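Local coordinates for protein putative reductase (Peptoclostridium difficile, PDB 5J6C) that binds flavin mononucleotide and probably uses it to reduce nitro compounds, possibly including the antibiotic metronidazole, at residues A62-K66 and G67-W71; V115-E118 and D119-A123; Q128-A131 and H132-G135. All coordinates share one frame; numbering follows the deposited sequence.

Overall arrangement
Interactions 1 and 2 build one wall of a flavin mononucleotide pocket whose other wall comes from the second subunit. Their centres lie 8 Å apart. The loop 62-71 lines the ribityl chain and, through Ser-65, the dimethyl ring; the start of helix 116-133 meets the two methyls. Asp-119 joins them: its OD1 takes the N-H of Ser-65 (2.8 Å from OD1 to Ser-65 N), and its OD2 pairs with Thr-70 OG1. Interaction 3 is the far end of the same helix. Its centre is 19 Å from that of interaction 2 and 21 Å from that of interaction 1. All three contacts also touch the second subunit.

Interaction 1: residues A62-K66 and G67-W71; sequences APSSK and GLRTW. With FMN (flavin mononucleotide), chain E.
Ala-62 O lies at the edge of the Trp-71 indole, 3.9 Å from Trp-71 CZ2. Arg-69 CA stands over the centre of one face, 4.1 Å above the ring plane. Two waters also sit at the ring edge, in plane. One takes the N-H of Trp-71 NE1 and donates to Pro-63 O. The other links Ala-62 O to Arg-69 NE. Water thus bridges the loop.

Ser-64 ties the turn together from inside. Its OG stands between the backbone N and the carbonyl carbon (chi1 61°) and accepts the N-H of Arg-69, with 2.8 Å from OG to Arg-69 N. Ser-64 O accepts from Gly-67 N at 3.0 Å, with the donor well above the carbonyl plane. Leu-68 N gives a straighter bond to Ser-65 O (N-H...O angle 171°). Lys-66 and Leu-68 lie side by side and point the same way; Lys-66 CB is 3.6 Å from Leu-68 CG. Both Lys-66 and Gly-67 have positive phi, which turns the chain back.

The other side of the loop meets the cofactor. Pro-63 CB is 3.2 Å from O4' of flavin mononucleotide, and Ser-65 CB packs near C7 of its ring, 3.8 Å away. Lys-195 NZ of the second subunit binds the carbonyls of Arg-69 and Trp-71. Arg-36 of that subunit packs on Pro-63 and also bonds to the flavin. This is the shared flavin site of a nitroreductase-family dimer, lined here by the loop between helix 49-60 and strand 71-76.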
loop_
_atom_site.group_PDB
_atom_site.type_symbol
_atom_site.label_atom_id
_atom_site.label_comp_id
_atom_site.label_asym_id
_atom_site.label_seq_id
_atom_site.Cartn_x
_atom_site.Cartn_y
_atom_site.Cartn_z
ATOM N N ALA A 62 1.231 -8.908 5.598
ATOM C CA ALA A 62 0.886 -7.505 5.448
ATOM C C ALA A 62 -0.001 -7.041 6.606
ATOM O O ALA A 62 -0.908 -7.772 7.033
ATOM C CB ALA A 62 0.169 -7.274 4.118
ATOM N N PRO A 63 0.229 -5.834 7.130
ATOM C CA PRO A 63 -0.680 -5.300 8.147
ATOM C C PRO A 63 -2.032 -4.991 7.522
ATOM O O PRO A 63 -2.117 -4.520 6.385
ATOM C CB PRO A 63 0.027 -4.025 8.620
ATOM C CG PRO A 63 0.776 -3.565 7.437
ATOM C CD PRO A 63 1.231 -4.835 6.716
ATOM N N SER A 64 -3.093 -5.270 8.273
ATOM C CA SER A 64 -4.451 -5.024 7.810
ATOM C C SER A 64 -5.246 -4.329 8.908
ATOM O O SER A 64 -4.945 -4.464 10.093
ATOM C CB SER A 64 -5.138 -6.336 7.375
ATOM O OG SER A 64 -5.223 -7.242 8.455
ATOM N N SER A 65 -6.246 -3.554 8.503
ATOM C CA SER A 65 -7.119 -2.899 9.470
ATOM C C SER A 65 -7.722 -3.925 10.422
ATOM O O SER A 65 -8.234 -4.957 9.988
ATOM C CB SER A 65 -8.218 -2.140 8.738
ATOM O OG SER A 65 -9.172 -1.616 9.644
ATOM N N LYS A 66 -7.621 -3.659 11.727
ATOM C CA LYS A 66 -8.154 -4.536 12.776
ATOM C C LYS A 66 -7.575 -5.946 12.733
ATOM O O LYS A 66 -8.190 -6.888 13.251
ATOM C CB LYS A 66 -9.680 -4.621 12.711
ATOM C CG LYS A 66 -10.393 -3.291 12.763
ATOM C CD LYS A 66 -11.912 -3.488 12.684
ATOM C CE LYS A 66 -12.619 -2.153 12.477
ATOM N NZ LYS A 66 -12.077 -1.085 13.388
ATOM N N GLY A 67 -6.414 -6.125 12.112
ATOM C CA GLY A 67 -5.864 -7.455 11.892
ATOM C C GLY A 67 -6.768 -8.397 11.112
ATOM O O GLY A 67 -6.518 -9.607 11.081
ATOM N N LEU A 68 -7.804 -7.861 10.454
ATOM C CA LEU A 68 -8.852 -8.701 9.882
ATOM C C LEU A 68 -8.417 -9.439 8.625
ATOM O O LEU A 68 -9.102 -10.386 8.219
ATOM C CB LEU A 68 -10.080 -7.858 9.559
ATOM C CG LEU A 68 -10.936 -7.359 10.721
ATOM C CD1 LEU A 68 -12.151 -6.604 10.188
ATOM C CD2 LEU A 68 -11.357 -8.514 11.620
ATOM N N ARG A 69 -7.327 -9.016 7.983
ATOM C CA ARG A 69 -6.806 -9.683 6.790
ATOM C C ARG A 69 -7.906 -9.954 5.756
ATOM O O ARG A 69 -8.137 -11.087 5.341
ATOM C CB ARG A 69 -6.109 -10.988 7.179
ATOM C CG ARG A 69 -4.953 -10.808 8.160
ATOM C CD ARG A 69 -4.299 -12.145 8.449
ATOM N NE ARG A 69 -3.033 -12.012 9.175
ATOM C CZ ARG A 69 -2.484 -13.001 9.876
ATOM N NH1 ARG A 69 -3.111 -14.174 9.960
ATOM N NH2 ARG A 69 -1.321 -12.818 10.504
ATOM N N THR A 70 -8.580 -8.884 5.325
ATOM C CA THR A 70 -9.718 -9.048 4.421
ATOM C C THR A 70 -9.326 -9.627 3.061
ATOM O O THR A 70 -10.203 -10.094 2.331
ATOM C CB THR A 70 -10.436 -7.710 4.185
ATOM O OG1 THR A 70 -9.525 -6.787 3.578
ATOM C CG2 THR A 70 -10.960 -7.116 5.486
ATOM N N TRP A 71 -8.045 -9.591 2.697
ATOM C CA TRP A 71 -7.646 -9.938 1.346
ATOM C C TRP A 71 -7.597 -11.454 1.137
ATOM O O TRP A 71 -7.686 -12.248 2.076
ATOM C CB TRP A 71 -6.290 -9.321 1.005
ATOM C CG TRP A 71 -5.309 -9.114 2.159
ATOM C CD1 TRP A 71 -4.835 -7.916 2.611
ATOM C CD2 TRP A 71 -4.670 -10.117 2.964
ATOM N NE1 TRP A 71 -3.959 -8.105 3.644
ATOM C CE2 TRP A 71 -3.834 -9.448 3.881
ATOM C CE3 TRP A 71 -4.723 -11.514 2.999
ATOM C CZ2 TRP A 71 -3.054 -10.129 4.824
ATOM C CZ3 TRP A 71 -3.948 -12.181 3.930
ATOM C CH2 TRP A 71 -3.133 -11.486 4.834
HETATM N N1 FMN E . -4.300 0.815 14.379
HETATM C C2 FMN E . -4.878 1.740 15.239
HETATM O O2 FMN E . -4.586 1.755 16.429
HETATM N N3 FMN E . -5.795 2.660 14.782
HETATM C C4 FMN E . -6.141 2.682 13.449
HETATM O O4 FMN E . -6.954 3.518 13.027
HETATM C C4A FMN E . -5.558 1.762 12.583
HETATM N N5 FMN E . -5.909 1.799 11.250
HETATM C C5A FMN E . -5.331 0.896 10.376
HETATM C C6 FMN E . -5.721 0.953 9.037
HETATM C C7 FMN E . -5.169 0.086 8.108
HETATM C C7M FMN E . -5.621 0.199 6.680
HETATM C C8 FMN E . -4.226 -0.864 8.522
HETATM C C8M FMN E . -3.634 -1.799 7.502
HETATM C C9 FMN E . -3.840 -0.929 9.870
HETATM C C9A FMN E . -4.390 -0.049 10.815
HETATM N N10 FMN E . -4.018 -0.081 12.162
HETATM C C10 FMN E . -4.614 0.826 13.041
HETATM C "C1'" FMN E . -3.054 -1.121 12.689
HETATM C "C2'" FMN E . -3.960 -2.374 12.983
HETATM O "O2'" FMN E . -4.527 -2.398 14.273
HETATM C "C3'" FMN E . -3.470 -3.819 12.755
HETATM O "O3'" FMN E . -3.616 -4.754 13.830
HETATM C "C4'" FMN E . -2.031 -3.936 12.448
HETATM O "O4'" FMN E . -1.689 -3.291 11.248
HETATM C "C5'" FMN E . -1.806 -5.451 12.375
HETATM O "O5'" FMN E . -1.036 -5.764 13.508
HETATM P P FMN E . 0.533 -5.457 13.361
HETATM O O1P FMN E . 1.135 -6.633 12.640
HETATM O O2P FMN E . 0.782 -4.231 12.515
HETATM O O3P FMN E . 1.184 -5.294 14.728
HETATM O O HOH W 1 -0.890 -10.422 8.165
HETATM O O HOH W 2 -3.029 -5.650 4.105
#

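Interaction 2: residues V115-E118 and D119-A123. With FMN (flavin mononucleotide), chain E.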
loop_
_atom_site.group_PDB
_atom_site.type_symbol
_atom_site.label_atom_id
_atom_site.label_comp_id
_atom_site.label_asym_id
_atom_site.label_seq_id
_atom_site.Cartn_x
_atom_site.Cartn_y
_atom_site.Cartn_z
ATOM N N VAL A 115 -12.386 -0.598 4.571
ATOM C CA VAL A 115 -11.051 -0.164 4.181
ATOM C C VAL A 115 -10.298 -1.362 3.613
ATOM O O VAL A 115 -9.070 -1.456 3.739
ATOM C CB VAL A 115 -10.310 0.495 5.365
ATOM C CG1 VAL A 115 -10.954 1.851 5.695
ATOM C CG2 VAL A 115 -10.361 -0.380 6.589
ATOM N N TRP A 116 -11.040 -2.278 2.966
ATOM C CA TRP A 116 -10.420 -3.372 2.218
ATOM C C TRP A 116 -9.562 -2.857 1.067
ATOM O O TRP A 116 -8.617 -3.541 0.645
ATOM C CB TRP A 116 -11.491 -4.339 1.693
ATOM C CG TRP A 116 -12.470 -3.723 0.735
ATOM C CD1 TRP A 116 -13.697 -3.211 1.040
ATOM C CD2 TRP A 116 -12.312 -3.564 -0.687
ATOM N NE1 TRP A 116 -14.307 -2.739 -0.093
ATOM C CE2 TRP A 116 -13.483 -2.944 -1.168
ATOM C CE3 TRP A 116 -11.299 -3.891 -1.594
ATOM C CZ2 TRP A 116 -13.666 -2.634 -2.519
ATOM C CZ3 TRP A 116 -11.484 -3.586 -2.934
ATOM C CH2 TRP A 116 -12.657 -2.965 -3.384
ATOM N N ILE A 117 -9.874 -1.664 0.542
ATOM C CA ILE A 117 -9.029 -1.044 -0.482
ATOM C C ILE A 117 -7.622 -0.830 0.056
ATOM O O ILE A 117 -6.623 -1.160 -0.597
ATOM C CB ILE A 117 -9.639 0.288 -0.957
ATOM C CG1 ILE A 117 -11.022 0.073 -1.561
ATOM C CG2 ILE A 117 -8.716 0.948 -1.968
ATOM C CD1 ILE A 117 -11.773 1.387 -1.849
ATOM N N GLU A 118 -7.530 -0.263 1.257
ATOM C CA GLU A 118 -6.240 -0.076 1.901
ATOM C C GLU A 118 -5.553 -1.413 2.136
ATOM O O GLU A 118 -4.387 -1.594 1.762
ATOM C CB GLU A 118 -6.436 0.670 3.220
ATOM C CG GLU A 118 -6.709 2.162 3.070
ATOM C CD GLU A 118 -8.165 2.522 2.762
ATOM O OE1 GLU A 118 -8.962 1.645 2.344
ATOM O OE2 GLU A 118 -8.506 3.713 2.941
ATOM N N ASP A 119 -6.260 -2.355 2.775
ATOM C CA ASP A 119 -5.700 -3.674 3.056
ATOM C C ASP A 119 -5.099 -4.278 1.800
ATOM O O ASP A 119 -3.936 -4.702 1.789
ATOM C CB ASP A 119 -6.778 -4.621 3.604
ATOM C CG ASP A 119 -7.173 -4.322 5.040
ATOM O OD1 ASP A 119 -6.487 -3.510 5.694
ATOM O OD2 ASP A 119 -8.172 -4.924 5.512
ATOM N N ALA A 120 -5.900 -4.330 0.729
ATOM C CA ALA A 120 -5.459 -4.967 -0.502
ATOM C C ALA A 120 -4.270 -4.236 -1.094
ATOM O O ALA A 120 -3.357 -4.866 -1.636
ATOM C CB ALA A 120 -6.606 -5.014 -1.510
ATOM N N SER A 121 -4.266 -2.901 -0.990
ATOM C CA SER A 121 -3.196 -2.116 -1.585
ATOM C C SER A 121 -1.872 -2.382 -0.881
ATOM O O SER A 121 -0.819 -2.439 -1.529
ATOM C CB SER A 121 -3.537 -0.629 -1.522
ATOM O OG SER A 121 -4.746 -0.356 -2.180
ATOM N N ILE A 122 -1.912 -2.550 0.442
ATOM C CA ILE A 122 -0.696 -2.821 1.197
ATOM C C ILE A 122 -0.146 -4.190 0.846
ATOM O O ILE A 122 1.066 -4.358 0.657
ATOM C CB ILE A 122 -0.964 -2.705 2.702
ATOM C CG1 ILE A 122 -1.312 -1.264 3.068
ATOM C CG2 ILE A 122 0.236 -3.233 3.490
ATOM C CD1 ILE A 122 -2.121 -1.167 4.325
ATOM N N ALA A 123 -1.020 -5.196 0.777
ATOM C CA ALA A 123 -0.559 -6.532 0.420
ATOM C C ALA A 123 0.066 -6.544 -0.974
ATOM O O ALA A 123 1.120 -7.155 -1.189
ATOM C CB ALA A 123 -1.717 -7.523 0.521
HETATM N N1 FMN E . -4.300 0.815 14.379
HETATM C C2 FMN E . -4.878 1.740 15.239
HETATM O O2 FMN E . -4.586 1.755 16.429
HETATM N N3 FMN E . -5.795 2.660 14.782
HETATM C C4 FMN E . -6.141 2.682 13.449
HETATM O O4 FMN E . -6.954 3.518 13.027
HETATM C C4A FMN E . -5.558 1.762 12.583
HETATM N N5 FMN E . -5.909 1.799 11.250
HETATM C C5A FMN E . -5.331 0.896 10.376
HETATM C C6 FMN E . -5.721 0.953 9.037
HETATM C C7 FMN E . -5.169 0.086 8.108
HETATM C C7M FMN E . -5.621 0.199 6.680
HETATM C C8 FMN E . -4.226 -0.864 8.522
HETATM C C8M FMN E . -3.634 -1.799 7.502
HETATM C C9 FMN E . -3.840 -0.929 9.870
HETATM C C9A FMN E . -4.390 -0.049 10.815
HETATM N N10 FMN E . -4.018 -0.081 12.162
HETATM C C10 FMN E . -4.614 0.826 13.041
HETATM C "C1'" FMN E . -3.054 -1.121 12.689
HETATM C "C2'" FMN E . -3.960 -2.374 12.983
HETATM O "O2'" FMN E . -4.527 -2.398 14.273
HETATM C "C3'" FMN E . -3.470 -3.819 12.755
HETATM O "O3'" FMN E . -3.616 -4.754 13.830
HETATM C "C4'" FMN E . -2.031 -3.936 12.448
HETATM O "O4'" FMN E . -1.689 -3.291 11.248
HETATM C "C5'" FMN E . -1.806 -5.451 12.375
HETATM O "O5'" FMN E . -1.036 -5.764 13.508
HETATM P P FMN E . 0.533 -5.457 13.361
HETATM O O1P FMN E . 1.135 -6.633 12.640
HETATM O O2P FMN E . 0.782 -4.231 12.515
HETATM O O3P FMN E . 1.184 -5.294 14.728
#
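Ser-121 carries its OG anti to the carbonyl carbon, beside its own backbone N (chi1 -58°), which brings the hydroxyl back to Ile-117 O one turn earlier. Glu-118 also starts beside its backbone N, then bends at chi2 (82°), which takes the carboxylate away from the flavin; CB, set by the helix, stays beside it.

Ile-117 O is gripped twice by Ser-121. The hydroxyl donates to it, with 2.6 Å between OG and Ile-117 O, and Ser-121 N donates at 3.0 Å. The two donors arrive from opposite faces of the carbonyl plane. The helix begins just after Val-115, the N-cap residue, whose carbonyl accepts a nearly straight bond from Asp-119 N. Ala-120 N continues the ladder to Trp-116 O, and Ile-122 N to Glu-118 O.

One flank of the first two turns faces flavin mononucleotide. Glu-118 CB lies 3.6 Å from its methyl C7M, and Ile-122 CD1 is 3.6 Å from C8M. Asp-119 OD1 also comes within 3.8 Å of C8M. The same Ile-122 CD1 rests against Glu-118 O.

The polar ends look elsewhere for partners. Glu-118 OE2 forms a salt bridge with Arg-144 of the second subunit and a hydrogen bond with Gln-142 of that subunit. Glu-171 of the second subunit is also close, and Arg-144 probably offsets its like charge. Asp-119 receives bonds from Ser-65 N and Thr-70 OG1, which would probably stabilise it as an anion. The start of the helix thus joins flavin packing, mainly by Glu-118 CB and Ile-122 CD1, to a salt bridge across the dimer interface.

Interaction 3: residues Q128-A131 and H132-G135; sequences QLQA and HELG
Gln-130 and Leu-134 meet where helix 116-133 ends in a Schellman motif, with Gly-135 as its C-prime residue. Gly-135 has positive phi (79°), and its N-H returns to His-132 O.

The backbone bonds come first. His-132 N donates to Gln-128 O and Glu-133 N to Leu-129 O, as in a regular helix. Leu-134 N still reaches Gln-130 O, at 3.1 Å, but it also makes a weak bond to Ala-131 O as the chain leaves helical geometry.

Packing is next. The Leu-134 side chain folds back over the last turn: its CG is 3.2 Å from Gln-130 O, and CD1 is 4.0 Å from Gln-130 CG. Beyond this pair, Gln-130 and Leu-134 both pack on Ile-55 of helix 49-60. His-132 turns its ring away from this turn, toward helix 30-34, where NE2 bonds to Phe-32 O.

One side-chain hydrogen bond completes the contact. Gln-130 bends at chi2 (68°) and swings its amide toward Glu-133. The amide and carboxylate planes are 52° apart. Gln-130 NE2 meets Glu-133 OE2 on its anti side and well out of the carboxylate plane, 2.9 Å away.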
loop_
_atom_site.group_PDB
_atom_site.type_symbol
_atom_site.label_atom_id
_atom_site.label_comp_id
_atom_site.label_asym_id
_atom_site.label_seq_id
_atom_site.Cartn_x
_atom_site.Cartn_y
_atom_site.Cartn_z
ATOM N N GLN A 128 4.939 -6.683 -4.622
ATOM C CA GLN A 128 5.856 -6.050 -5.565
ATOM C C GLN A 128 7.249 -5.866 -4.973
ATOM O O GLN A 128 8.248 -6.032 -5.681
ATOM C CB GLN A 128 5.279 -4.719 -6.025
ATOM C CG GLN A 128 4.010 -4.888 -6.860
ATOM C CD GLN A 128 3.704 -3.655 -7.693
ATOM O OE1 GLN A 128 3.039 -2.724 -7.229
ATOM N NE2 GLN A 128 4.225 -3.628 -8.926
ATOM N N LEU A 129 7.344 -5.525 -3.680
ATOM C CA LEU A 129 8.663 -5.334 -3.078
ATOM C C LEU A 129 9.406 -6.660 -2.940
ATOM O O LEU A 129 10.605 -6.738 -3.222
ATOM C CB LEU A 129 8.540 -4.634 -1.717
ATOM C CG LEU A 129 8.142 -3.154 -1.775
ATOM C CD1 LEU A 129 8.114 -2.478 -0.392
ATOM C CD2 LEU A 129 9.077 -2.407 -2.719
ATOM N N GLN A 130 8.714 -7.714 -2.509
ATOM C CA GLN A 130 9.376 -9.006 -2.389
ATOM C C GLN A 130 9.764 -9.558 -3.758
ATOM O O GLN A 130 10.849 -10.133 -3.911
ATOM C CB GLN A 130 8.492 -9.986 -1.628
ATOM C CG GLN A 130 9.096 -11.378 -1.509
ATOM C CD GLN A 130 10.334 -11.417 -0.621
ATOM O OE1 GLN A 130 10.235 -11.571 0.594
ATOM N NE2 GLN A 130 11.506 -11.289 -1.232
ATOM N N ALA A 131 8.919 -9.360 -4.775
ATOM C CA ALA A 131 9.330 -9.710 -6.134
ATOM C C ALA A 131 10.610 -8.983 -6.521
ATOM O O ALA A 131 11.528 -9.583 -7.094
ATOM C CB ALA A 131 8.217 -9.387 -7.129
ATOM N N HIS A 132 10.696 -7.693 -6.192
ATOM C CA HIS A 132 11.882 -6.902 -6.513
ATOM C C HIS A 132 13.126 -7.454 -5.824
ATOM O O HIS A 132 14.186 -7.573 -6.448
ATOM C CB HIS A 132 11.648 -5.440 -6.116
ATOM C CG HIS A 132 12.784 -4.519 -6.456
ATOM N ND1 HIS A 132 13.420 -4.532 -7.680
ATOM C CD2 HIS A 132 13.379 -3.535 -5.738
ATOM C CE1 HIS A 132 14.370 -3.611 -7.692
ATOM N NE2 HIS A 132 14.367 -2.992 -6.525
ATOM N N GLU A 133 13.015 -7.804 -4.539
ATOM C CA GLU A 133 14.169 -8.344 -3.828
ATOM C C GLU A 133 14.619 -9.675 -4.415
ATOM O O GLU A 133 15.788 -10.046 -4.283
ATOM C CB GLU A 133 13.857 -8.523 -2.343
ATOM C CG GLU A 133 15.116 -8.797 -1.527
ATOM C CD GLU A 133 14.842 -9.485 -0.205
ATOM O OE1 GLU A 133 15.348 -9.000 0.836
ATOM O OE2 GLU A 133 14.133 -10.517 -0.205
ATOM N N LEU A 134 13.719 -10.408 -5.062
ATOM C CA LEU A 134 14.075 -11.697 -5.635
ATOM C C LEU A 134 14.479 -11.586 -7.097
ATOM O O LEU A 134 14.525 -12.607 -7.792
ATOM C CB LEU A 134 12.914 -12.680 -5.476
ATOM C CG LEU A 134 12.427 -12.899 -4.047
ATOM C CD1 LEU A 134 11.134 -13.717 -4.044
ATOM C CD2 LEU A 134 13.514 -13.578 -3.208
ATOM N N GLY A 135 14.736 -10.371 -7.583
ATOM C CA GLY A 135 15.242 -10.185 -8.923
ATOM C C GLY A 135 14.208 -10.278 -10.014
ATOM O O GLY A 135 14.567 -10.457 -11.186
#